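Local structure of regulatory protein (Pseudomonas aeruginosa, 5J2Y) at residues M12-A16 and L58-I62. The protein represses transcription in quorum-sensing control of virulence genes, binding promoter DNA as a small, all-helical regulator. Numbering follows the deposited sequence.
Sequences MAFRA and LHFYI
M12 and A16 on one helix face L58 and I62 on another, the two axes passing 10.6 Å apart and inclined at 36° in roughly the same direction; the backbones come nearest at A16 and L58, whose CA atoms are 7.0 Å apart. M12, a selenomethionine in this crystal, and I62 make up the middle of the contact. CB of M12 already points at helix 52-62, and CG, anti to the backbone N (chi1 174°), continues outward to L58; bends at chi2 and chi3 bring the selenium and methyl alongside H59. CG of M12 lies 3.8 Å from CB of L58. Farther along, SE of M12 is 3.8 Å from CD1 of I62. The terminal CE of M12 reaches CB of H59 at 3.5 Å, near the edge of the imidazole. A long, unbranched, flexible side chain suits this place, because one residue can touch three others. A16, one turn on, has a single methyl that fits where the backbones come nearest: CB of A16 rests 4.0 Å from CD2 of L58, while CD1 of I62 approaches its CA. The contact joins the first helix, 9-22, to helix 52-62 in a compact helical domain of the helix-turn-helix class, and helix 27-32 adds to the core, with F30 packing on A16 and W31 on L58. Branched L58 serves both neighbours, CD1 meeting M12 and CD2 A16. At the more exposed border, R15 lays its guanidinium across I62, whose CG2 sits 3.5 Å above the plane, toward its rim.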
loop_
_atom_site.group_PDB
_atom_site.type_symbol
_atom_site.label_atom_id
_atom_site.label_comp_id
_atom_site.label_asym_id
_atom_site.label_seq_id
_atom_site.Cartn_x
_atom_site.Cartn_y
_atom_site.Cartn_z
HETATM N N MSE A 12 7.674 -3.188 -5.286
HETATM C CA MSE A 12 6.728 -2.148 -4.938
HETATM C C MSE A 12 6.356 -2.223 -3.463
HETATM O O MSE A 12 6.262 -1.184 -2.795
HETATM C CB MSE A 12 5.533 -2.296 -5.868
HETATM C CG MSE A 12 4.464 -1.330 -5.446
HETATM SE SE MSE A 12 4.972 0.502 -5.985
HETATM C CE MSE A 12 4.437 0.313 -7.845
ATOM N N ALA A 13 6.161 -3.434 -2.954
ATOM C CA ALA A 13 5.759 -3.597 -1.578
ATOM C C ALA A 13 6.811 -3.042 -0.630
ATOM O O ALA A 13 6.477 -2.356 0.341
ATOM C CB ALA A 13 5.497 -5.054 -1.275
ATOM N N PHE A 14 8.083 -3.272 -0.954
ATOM C CA PHE A 14 9.160 -2.688 -0.155
ATOM C C PHE A 14 9.163 -1.163 -0.217
ATOM O O PHE A 14 9.434 -0.487 0.788
ATOM C CB PHE A 14 10.493 -3.272 -0.559
ATOM C CG PHE A 14 10.536 -4.755 -0.435
ATOM C CD1 PHE A 14 10.776 -5.350 0.794
ATOM C CD2 PHE A 14 10.273 -5.551 -1.516
ATOM C CE1 PHE A 14 10.844 -6.725 0.904
ATOM C CE2 PHE A 14 10.302 -6.937 -1.424
ATOM C CZ PHE A 14 10.586 -7.526 -0.204
ATOM N N ARG A 15 8.850 -0.619 -1.390
ATOM C CA ARG A 15 8.779 0.825 -1.552
ATOM C C ARG A 15 7.677 1.255 -0.599
ATOM O O ARG A 15 7.895 2.055 0.310
ATOM C CB ARG A 15 8.420 1.196 -2.989
ATOM C CG ARG A 15 9.612 1.597 -3.843
ATOM C CD ARG A 15 9.251 2.722 -4.800
ATOM N NE ARG A 15 9.496 4.037 -4.215
ATOM C CZ ARG A 15 9.160 5.186 -4.792
ATOM N NH1 ARG A 15 9.421 6.336 -4.187
ATOM N NH2 ARG A 15 8.565 5.186 -5.977
ATOM N N ALA A 16 6.492 0.693 -0.814
ATOM C CA ALA A 16 5.330 0.951 0.052
ATOM C C ALA A 16 5.669 0.974 1.531
ATOM O O ALA A 16 5.186 1.827 2.247
ATOM C CB ALA A 16 4.237 -0.079 -0.197
ATOM N N LEU A 58 -0.907 0.756 -5.520
ATOM C CA LEU A 58 0.239 1.283 -4.787
ATOM C C LEU A 58 1.010 2.259 -5.656
ATOM O O LEU A 58 1.386 3.337 -5.188
ATOM C CB LEU A 58 1.181 0.187 -4.303
ATOM C CG LEU A 58 0.587 -0.619 -3.155
ATOM C CD1 LEU A 58 1.341 -1.905 -3.030
ATOM C CD2 LEU A 58 0.636 0.184 -1.857
ATOM N N HIS A 59 1.171 1.907 -6.921
ATOM C CA HIS A 59 1.825 2.789 -7.902
ATOM C C HIS A 59 1.206 4.193 -7.955
ATOM O O HIS A 59 1.869 5.203 -7.735
ATOM C CB HIS A 59 1.792 2.184 -9.288
ATOM C CG HIS A 59 2.347 3.098 -10.319
ATOM N ND1 HIS A 59 3.686 3.415 -10.401
ATOM C CD2 HIS A 59 1.730 3.821 -11.278
ATOM C CE1 HIS A 59 3.873 4.257 -11.398
ATOM N NE2 HIS A 59 2.699 4.526 -11.940
ATOM N N PHE A 60 -0.088 4.241 -8.178
ATOM C CA PHE A 60 -0.761 5.528 -8.302
ATOM C C PHE A 60 -0.768 6.319 -7.005
ATOM O O PHE A 60 -0.766 7.556 -7.017
ATOM C CB PHE A 60 -2.190 5.322 -8.816
ATOM C CG PHE A 60 -2.236 4.837 -10.232
ATOM C CD1 PHE A 60 -1.656 5.601 -11.266
ATOM C CD2 PHE A 60 -2.864 3.636 -10.563
ATOM C CE1 PHE A 60 -1.697 5.156 -12.580
ATOM C CE2 PHE A 60 -2.918 3.202 -11.886
ATOM C CZ PHE A 60 -2.336 3.949 -12.885
ATOM N N TYR A 61 -0.812 5.600 -5.893
ATOM C CA TYR A 61 -0.762 6.231 -4.584
ATOM C C TYR A 61 0.587 6.880 -4.268
ATOM O O TYR A 61 0.659 8.019 -3.835
ATOM C CB TYR A 61 -1.058 5.192 -3.502
ATOM C CG TYR A 61 -1.094 5.760 -2.106
ATOM C CD1 TYR A 61 -2.131 6.557 -1.674
ATOM C CD2 TYR A 61 -0.065 5.484 -1.200
ATOM C CE1 TYR A 61 -2.176 7.054 -0.363
ATOM C CE2 TYR A 61 -0.092 5.982 0.087
ATOM C CZ TYR A 61 -1.151 6.755 0.510
ATOM O OH TYR A 61 -1.129 7.259 1.803
ATOM N N ILE A 62 1.638 6.115 -4.449
ATOM C CA ILE A 62 2.995 6.558 -4.147
ATOM C C ILE A 62 3.421 7.766 -5.014
ATOM O O ILE A 62 3.967 8.746 -4.501
ATOM C CB ILE A 62 3.955 5.363 -4.288
ATOM C CG1 ILE A 62 3.832 4.494 -3.052
ATOM C CG2 ILE A 62 5.397 5.808 -4.416
ATOM C CD1 ILE A 62 4.238 3.067 -3.291
#